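Local coordinates for tryptophane-5-halogenase (PDB 5UAO), which is a flavin-dependent halogenase that probably installs the chlorine of the 5-chlorotryptophan found in the lanthipeptide NAI-107, at residues E92-Q95 against T100-L103; D510-A513 against C517-A520; Y94-P99 against L185-A190. All coordinates share one frame; numbering follows the deposited sequence.

Contact 1: E92-Q95 against T100-L103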
loop_
_atom_site.group_PDB
_atom_site.type_symbol
_atom_site.label_atom_id
_atom_site.label_comp_id
_atom_site.label_asym_id
_atom_site.label_seq_id
_atom_site.Cartn_x
_atom_site.Cartn_y
_atom_site.Cartn_z
ATOM N N GLU A 92 9.330 2.889 -35.244
ATOM C CA GLU A 92 8.987 4.262 -35.582
ATOM C C GLU A 92 9.427 5.278 -34.527
ATOM O O GLU A 92 9.907 6.357 -34.845
ATOM C CB GLU A 92 7.470 4.398 -35.768
ATOM C CG GLU A 92 7.045 5.721 -36.407
ATOM C CD GLU A 92 5.534 5.815 -36.647
ATOM O OE1 GLU A 92 4.744 5.779 -35.660
ATOM O OE2 GLU A 92 5.156 5.946 -37.843
ATOM N N PHE A 93 9.206 4.934 -33.289
ATOM C CA PHE A 93 9.673 5.767 -32.150
ATOM C C PHE A 93 11.179 5.955 -32.224
ATOM O O PHE A 93 11.708 7.105 -32.121
ATOM C CB PHE A 93 9.257 5.147 -30.829
ATOM C CG PHE A 93 9.683 5.930 -29.622
ATOM C CD1 PHE A 93 8.961 7.013 -29.212
ATOM C CD2 PHE A 93 10.801 5.536 -28.877
ATOM C CE1 PHE A 93 9.331 7.733 -28.083
ATOM C CE2 PHE A 93 11.169 6.257 -27.769
ATOM C CZ PHE A 93 10.431 7.352 -27.382
ATOM N N TYR A 94 11.892 4.869 -32.461
ATOM C CA TYR A 94 13.337 4.979 -32.530
ATOM C C TYR A 94 13.796 5.829 -33.711
ATOM O O TYR A 94 14.773 6.614 -33.648
ATOM C CB TYR A 94 14.032 3.614 -32.563
ATOM C CG TYR A 94 14.368 3.047 -31.194
ATOM C CD1 TYR A 94 13.387 2.735 -30.290
ATOM C CD2 TYR A 94 15.665 2.749 -30.845
ATOM C CE1 TYR A 94 13.676 2.200 -29.069
ATOM C CE2 TYR A 94 15.968 2.186 -29.617
ATOM C CZ TYR A 94 14.984 1.949 -28.728
ATOM O OH TYR A 94 15.306 1.378 -27.524
ATOM N N GLN A 95 13.068 5.701 -34.786
ATOM C CA GLN A 95 13.406 6.428 -35.974
ATOM C C GLN A 95 13.162 7.936 -35.791
ATOM O O GLN A 95 13.942 8.744 -36.220
ATOM C CB GLN A 95 12.548 5.861 -37.137
ATOM C CG GLN A 95 12.743 6.532 -38.473
ATOM C CD GLN A 95 14.187 6.437 -38.924
ATOM O OE1 GLN A 95 14.914 5.501 -38.541
ATOM N NE2 GLN A 95 14.621 7.405 -39.730
ATOM N N THR A 100 18.208 7.561 -26.398
ATOM C CA THR A 100 19.253 6.812 -25.742
ATOM C C THR A 100 18.750 6.111 -24.480
ATOM O O THR A 100 17.566 6.248 -24.075
ATOM C CB THR A 100 20.431 7.697 -25.361
ATOM O OG1 THR A 100 19.937 8.715 -24.546
ATOM C CG2 THR A 100 21.029 8.305 -26.583
ATOM N N TRP A 101 19.637 5.343 -23.871
ATOM C CA TRP A 101 19.263 4.444 -22.852
ATOM C C TRP A 101 19.781 4.913 -21.517
ATOM O O TRP A 101 20.930 5.375 -21.397
ATOM C CB TRP A 101 19.746 3.005 -23.100
ATOM C CG TRP A 101 19.104 2.328 -24.263
ATOM C CD1 TRP A 101 17.929 2.631 -24.893
ATOM C CD2 TRP A 101 19.682 1.247 -24.986
ATOM N NE1 TRP A 101 17.732 1.747 -25.994
ATOM C CE2 TRP A 101 18.805 0.912 -26.057
ATOM C CE3 TRP A 101 20.864 0.529 -24.830
ATOM C CZ2 TRP A 101 19.067 -0.161 -26.936
ATOM C CZ3 TRP A 101 21.110 -0.528 -25.693
ATOM C CH2 TRP A 101 20.211 -0.853 -26.737
ATOM N N LYS A 102 18.933 4.709 -20.526
ATOM C CA LYS A 102 19.245 5.085 -19.108
ATOM C C LYS A 102 19.121 3.832 -18.220
ATOM O O LYS A 102 18.045 3.273 -18.073
ATOM C CB LYS A 102 18.310 6.173 -18.682
ATOM C CG LYS A 102 18.524 6.636 -17.258
ATOM C CD LYS A 102 17.323 7.428 -16.755
ATOM C CE LYS A 102 17.512 7.841 -15.320
ATOM N NZ LYS A 102 16.254 8.444 -14.818
ATOM N N LEU A 103 20.253 3.330 -17.750
ATOM C CA LEU A 103 20.364 2.160 -16.915
ATOM C C LEU A 103 20.231 2.575 -15.450
ATOM O O LEU A 103 20.017 1.733 -14.531
ATOM C CB LEU A 103 21.747 1.498 -17.101
ATOM C CG LEU A 103 22.048 0.926 -18.487
ATOM C CD1 LEU A 103 23.344 0.172 -18.519
ATOM C CD2 LEU A 103 20.921 0.019 -18.877
#
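Tyr94 and Trp101 meet through the phenol oxygen of Tyr94 and the indole nitrogen of Trp101, the oxygen accepting the indole N-H. Trp101 NE1 lies 2.9 Å from Tyr94 OH, and the bond is nearly straight, with an N-H...O angle of 166°. The oxygen sits almost in the indole plane, 9° out of it, so the pyrrole edge is used and neither indole face takes part. Tyr94 likewise receives the nitrogen at the edge of its ring, close to the ring plane, while the two side chains run roughly perpendicular to each other.

Neither residue sends its CB straight at the other segment; the reach comes from the length of the two rings. In Trp101 CG is anti to the carbonyl carbon and beside the backbone N (chi1 -67°), and this torsion together with chi2 (-20°) turns NE1 back toward helix 90-97. The bond satisfies a buried indole N-H and links two aromatic side chains that are both enclosed in the protein, although little surface is buried between the segments themselves.

Strand 100-102 pairs antiparallel with strand 173-175, through backbone bonds of Thr100 with His175 and of Lys102 with Ala173. Helix 505-514 packs against Trp101 through Ala508, Leu509 and the edge-to-face ring of Tyr512, while Phe93 faces helix 178-191 at Leu181 and Tyr184.

Contact 2: D510-A513 against C517-A520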
loop_
_atom_site.group_PDB
_atom_site.type_symbol
_atom_site.label_atom_id
_atom_site.label_comp_id
_atom_site.label_asym_id
_atom_site.label_seq_id
_atom_site.Cartn_x
_atom_site.Cartn_y
_atom_site.Cartn_z
ATOM N N ASP A 510 22.563 1.106 -32.729
ATOM C CA ASP A 510 22.628 0.745 -34.148
ATOM C C ASP A 510 22.076 -0.655 -34.455
ATOM O O ASP A 510 21.390 -0.797 -35.453
ATOM C CB ASP A 510 24.044 0.872 -34.690
ATOM C CG ASP A 510 24.521 2.334 -34.751
ATOM O OD1 ASP A 510 23.692 3.294 -34.710
ATOM O OD2 ASP A 510 25.749 2.491 -34.800
ATOM N N ALA A 511 22.319 -1.613 -33.557
ATOM C CA ALA A 511 21.689 -2.947 -33.622
ATOM C C ALA A 511 20.195 -2.880 -33.493
ATOM O O ALA A 511 19.495 -3.486 -34.277
ATOM C CB ALA A 511 22.270 -3.851 -32.576
ATOM N N TYR A 512 19.667 -2.136 -32.510
ATOM C CA TYR A 512 18.233 -2.003 -32.394
ATOM C C TYR A 512 17.539 -1.318 -33.584
ATOM O O TYR A 512 16.387 -1.690 -33.929
ATOM C CB TYR A 512 17.781 -1.367 -31.041
ATOM C CG TYR A 512 17.692 -2.311 -29.850
ATOM C CD1 TYR A 512 18.814 -2.934 -29.372
ATOM C CD2 TYR A 512 16.493 -2.523 -29.197
ATOM C CE1 TYR A 512 18.763 -3.749 -28.263
ATOM C CE2 TYR A 512 16.399 -3.336 -28.106
ATOM C CZ TYR A 512 17.556 -3.951 -27.629
ATOM O OH TYR A 512 17.540 -4.811 -26.586
ATOM N N ALA A 513 18.209 -0.355 -34.223
ATOM C CA ALA A 513 17.665 0.326 -35.409
ATOM C C ALA A 513 17.664 -0.595 -36.596
ATOM O O ALA A 513 16.788 -0.495 -37.432
ATOM C CB ALA A 513 18.463 1.585 -35.743
ATOM N N CYS A 517 13.193 -6.676 -34.320
ATOM C CA CYS A 517 12.801 -7.780 -33.470
ATOM C C CYS A 517 13.462 -7.703 -32.127
ATOM O O CYS A 517 13.021 -8.348 -31.225
ATOM C CB CYS A 517 13.138 -9.125 -34.132
ATOM S SG CYS A 517 12.383 -9.179 -35.771
ATOM N N LEU A 518 14.535 -6.925 -31.970
ATOM C CA LEU A 518 15.048 -6.725 -30.604
ATOM C C LEU A 518 14.024 -6.034 -29.664
ATOM O O LEU A 518 13.764 -6.505 -28.532
ATOM C CB LEU A 518 16.379 -5.981 -30.643
ATOM C CG LEU A 518 17.464 -6.911 -31.178
ATOM C CD1 LEU A 518 18.628 -6.109 -31.721
ATOM C CD2 LEU A 518 17.933 -7.901 -30.123
ATOM N N ASN A 519 13.466 -4.932 -30.144
ATOM C CA ASN A 519 12.372 -4.294 -29.447
ATOM C C ASN A 519 11.130 -5.163 -29.393
ATOM O O ASN A 519 10.443 -5.148 -28.377
ATOM C CB ASN A 519 12.042 -2.928 -30.051
ATOM C CG ASN A 519 12.846 -1.793 -29.369
ATOM O OD1 ASN A 519 13.121 -1.854 -28.171
ATOM N ND2 ASN A 519 13.291 -0.866 -30.144
ATOM N N ALA A 520 10.837 -5.924 -30.466
ATOM C CA ALA A 520 9.644 -6.764 -30.429
ATOM C C ALA A 520 9.754 -7.773 -29.323
ATOM O O ALA A 520 8.755 -8.069 -28.672
ATOM C CB ALA A 520 9.409 -7.499 -31.766
HETATM O O HOH W 1 14.549 -3.281 -32.133
HETATM O O HOH W 2 15.345 -6.364 -26.334
#
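Leu518 lays its CB over one face of the Tyr512 ring, 3.6 Å from the ring centroid and only 10° off the ring normal, a well-centred CH-pi contact. From CB the side chain runs on, and its two torsions (chi1 -72°, with CG anti to the carbonyl carbon, and an extended chi2) put CD1 close to helix 505-514, 3.8 Å from Ala511 O. The same methyl meets the Ala511 methyl more loosely, CB to CD1 being 4.4 Å.

Asn519 approaches Tyr512 differently, at the rim of the ring instead of over it. Its OD1 comes to 3.6 Å from Tyr512 CD2, and CG lies in the ring plane, with the amide turned 69° from that plane. The tyrosine is thus covered on a face by one residue of helix 517-524 and flanked at an edge by the next. Pro90 and Tyr94 of helix 90-97 also pack on Asn519.

Two waters complete the join between these consecutive helices. One donates to Tyr512 O at 3.0 Å, in the last turns of helix 505-514, and accepts from Asn519 N at 2.8 Å, in the first turn of helix 517-524. The other lies 2.7 Å from Tyr512 OH and donates to Leu518 O; the phenol oxygen is also hydrogen-bonded to Ser165 OG on strand 162-165.

Direct contact is therefore mainly apolar, with dispersion and CH-pi forces setting the fit, whereas the polar coupling between the helices passes through solvent. One water connects Tyr512 O with Asn519 N and the second connects Tyr512 OH with Leu518 O, while Ser165 OG and that second water both hold the phenol oxygen.

Contact 3: Y94-P99 against L185-A190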
loop_
_atom_site.group_PDB
_atom_site.type_symbol
_atom_site.label_atom_id
_atom_site.label_comp_id
_atom_site.label_asym_id
_atom_site.label_seq_id
_atom_site.Cartn_x
_atom_site.Cartn_y
_atom_site.Cartn_z
ATOM N N TYR A 94 11.892 4.869 -32.461
ATOM C CA TYR A 94 13.337 4.979 -32.530
ATOM C C TYR A 94 13.796 5.829 -33.711
ATOM O O TYR A 94 14.773 6.614 -33.648
ATOM C CB TYR A 94 14.032 3.614 -32.563
ATOM C CG TYR A 94 14.368 3.047 -31.194
ATOM C CD1 TYR A 94 13.387 2.735 -30.290
ATOM C CD2 TYR A 94 15.665 2.749 -30.845
ATOM C CE1 TYR A 94 13.676 2.200 -29.069
ATOM C CE2 TYR A 94 15.968 2.186 -29.617
ATOM C CZ TYR A 94 14.984 1.949 -28.728
ATOM O OH TYR A 94 15.306 1.378 -27.524
ATOM N N GLN A 95 13.068 5.701 -34.786
ATOM C CA GLN A 95 13.406 6.428 -35.974
ATOM C C GLN A 95 13.162 7.936 -35.791
ATOM O O GLN A 95 13.942 8.744 -36.220
ATOM C CB GLN A 95 12.548 5.861 -37.137
ATOM C CG GLN A 95 12.743 6.532 -38.473
ATOM C CD GLN A 95 14.187 6.437 -38.924
ATOM O OE1 GLN A 95 14.914 5.501 -38.541
ATOM N NE2 GLN A 95 14.621 7.405 -39.730
ATOM N N HIS A 96 12.043 8.302 -35.207
ATOM C CA HIS A 96 11.670 9.696 -35.102
ATOM C C HIS A 96 12.230 10.341 -33.863
ATOM O O HIS A 96 12.533 11.532 -33.873
ATOM C CB HIS A 96 10.170 9.831 -35.049
ATOM C CG HIS A 96 9.512 9.764 -36.378
ATOM N ND1 HIS A 96 9.487 8.618 -37.146
ATOM C CD2 HIS A 96 8.842 10.702 -37.077
ATOM C CE1 HIS A 96 8.833 8.858 -38.268
ATOM N NE2 HIS A 96 8.442 10.116 -38.257
ATOM N N VAL A 97 12.326 9.621 -32.768
ATOM C CA VAL A 97 12.750 10.335 -31.510
ATOM C C VAL A 97 14.256 10.182 -31.246
ATOM O O VAL A 97 14.876 11.041 -30.603
ATOM C CB VAL A 97 11.929 9.871 -30.312
ATOM C CG1 VAL A 97 12.407 10.535 -28.978
ATOM C CG2 VAL A 97 10.469 10.166 -30.586
ATOM N N ARG A 98 14.837 9.098 -31.739
ATOM C CA ARG A 98 16.218 8.792 -31.541
ATOM C C ARG A 98 16.644 8.745 -30.052
ATOM O O ARG A 98 17.576 9.400 -29.660
ATOM C CB ARG A 98 17.112 9.724 -32.387
ATOM C CG ARG A 98 17.009 9.420 -33.914
ATOM C CD ARG A 98 17.678 10.460 -34.828
ATOM N NE ARG A 98 18.812 11.103 -34.165
ATOM C CZ ARG A 98 19.263 12.333 -34.411
ATOM N NH1 ARG A 98 18.721 13.079 -35.389
ATOM N NH2 ARG A 98 20.283 12.814 -33.670
ATOM N N PRO A 99 16.045 7.834 -29.271
ATOM C CA PRO A 99 16.310 7.802 -27.844
ATOM C C PRO A 99 17.663 7.206 -27.562
ATOM O O PRO A 99 18.217 6.461 -28.408
ATOM C CB PRO A 99 15.264 6.833 -27.323
ATOM C CG PRO A 99 15.108 5.851 -28.507
ATOM C CD PRO A 99 15.095 6.793 -29.660
ATOM N N LEU A 185 4.956 13.091 -31.045
ATOM C CA LEU A 185 3.662 12.993 -30.431
ATOM C C LEU A 185 2.615 13.867 -31.137
ATOM O O LEU A 185 1.457 13.489 -31.279
ATOM C CB LEU A 185 3.732 13.381 -28.948
ATOM C CG LEU A 185 4.616 12.544 -28.025
ATOM C CD1 LEU A 185 4.653 13.160 -26.627
ATOM C CD2 LEU A 185 4.190 11.093 -28.027
ATOM N N THR A 186 3.042 15.015 -31.615
ATOM C CA THR A 186 2.108 15.910 -32.299
ATOM C C THR A 186 1.628 15.293 -33.613
ATOM O O THR A 186 0.438 15.343 -33.984
ATOM C CB THR A 186 2.786 17.258 -32.557
ATOM O OG1 THR A 186 3.121 17.872 -31.296
ATOM C CG2 THR A 186 1.863 18.211 -33.398
ATOM N N GLU A 187 2.560 14.657 -34.283
ATOM C CA GLU A 187 2.256 13.956 -35.535
ATOM C C GLU A 187 1.344 12.777 -35.291
ATOM O O GLU A 187 0.407 12.561 -36.061
ATOM C CB GLU A 187 3.570 13.484 -36.232
ATOM C CG GLU A 187 3.381 12.494 -37.399
ATOM C CD GLU A 187 4.429 11.367 -37.449
ATOM O OE1 GLU A 187 5.551 11.585 -37.983
ATOM O OE2 GLU A 187 4.111 10.237 -36.984
ATOM N N LEU A 188 1.616 12.004 -34.238
ATOM C CA LEU A 188 0.806 10.855 -33.917
ATOM C C LEU A 188 -0.582 11.263 -33.586
ATOM O O LEU A 188 -1.494 10.649 -34.039
ATOM C CB LEU A 188 1.359 10.034 -32.742
ATOM C CG LEU A 188 2.247 8.850 -32.989
ATOM C CD1 LEU A 188 2.519 8.091 -31.685
ATOM C CD2 LEU A 188 1.574 7.914 -33.973
ATOM N N ALA A 189 -0.756 12.321 -32.793
ATOM C CA ALA A 189 -2.088 12.768 -32.418
ATOM C C ALA A 189 -2.939 13.148 -33.668
ATOM O O ALA A 189 -4.118 12.779 -33.759
ATOM C CB ALA A 189 -1.972 13.972 -31.477
ATOM N N ALA A 190 -2.301 13.818 -34.632
ATOM C CA ALA A 190 -3.005 14.224 -35.861
ATOM C C ALA A 190 -3.381 13.001 -36.684
ATOM O O ALA A 190 -4.484 12.901 -37.176
ATOM C CB ALA A 190 -2.129 15.141 -36.682
#
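His96 and Glu187 approach each other between helices 90-97 and 178-191 at the protein surface. Along the first segment, Tyr94 comes first, and one face of its ring is covered by Pro99 CG, 3.7 Å above the plane and over its centre. At His96 the CB is directed at the opposing helix. The imidazole brings NE2 to 3.3 Å from Glu187 OE1, and CD2 is almost as near, 3.5 Å from that oxygen. OE1 approaches the ring obliquely, and the ring and carboxylate planes are perpendicular.

Glu187 reaches over with CG anti to its own backbone N (chi1 168°) and a chain bent at the next torsion (chi2 -140°). The other ring nitrogen of His96, ND1, makes a weak hydrogen bond to Glu92 O, one turn back, and the Tyr184 ring also packs on His96.

Val97 follows, and its carbonyl accepts from Arg180 NE, a hydrogen bond to helix 178-191. Arg98 then leaves helical geometry with a positive phi of 55°, its N bonded weakly to Tyr94 O. Pro99 comes last, where the chain folds back and its ring returns over Tyr94.

The main polar partner of Glu187 is Arg191, so the carboxylate is shared between a salt bridge through OE2 to that arginine, in the same helix, and the approach of OE1 to His96. Its negative charge would tend to stabilise a protonated imidazole, though Arg191 would probably weaken the effect, and with a single oxygen near the ring the junction is slight.

From the N terminus, helix 90-97 supplies the first segment of contact 1 and most of that of contact 3. Both start from the same stretch: contact 1 closes within a few residues, tying strand 100-102 to the helix by side chains, whereas contact 3 closes much later, on helix 178-191. Contact 2 follows in series near the C terminus, spanning the brief turn between helices 505-514 and 517-524. It nevertheless touches contact 1 in space: Asn519 ND2 lies 3.3 Å from Tyr94 CE1. Helix 90-97 thereby stands between the C-terminal helices and helix 178-191, which packs on helix 39-51 beside the flavin-binding part.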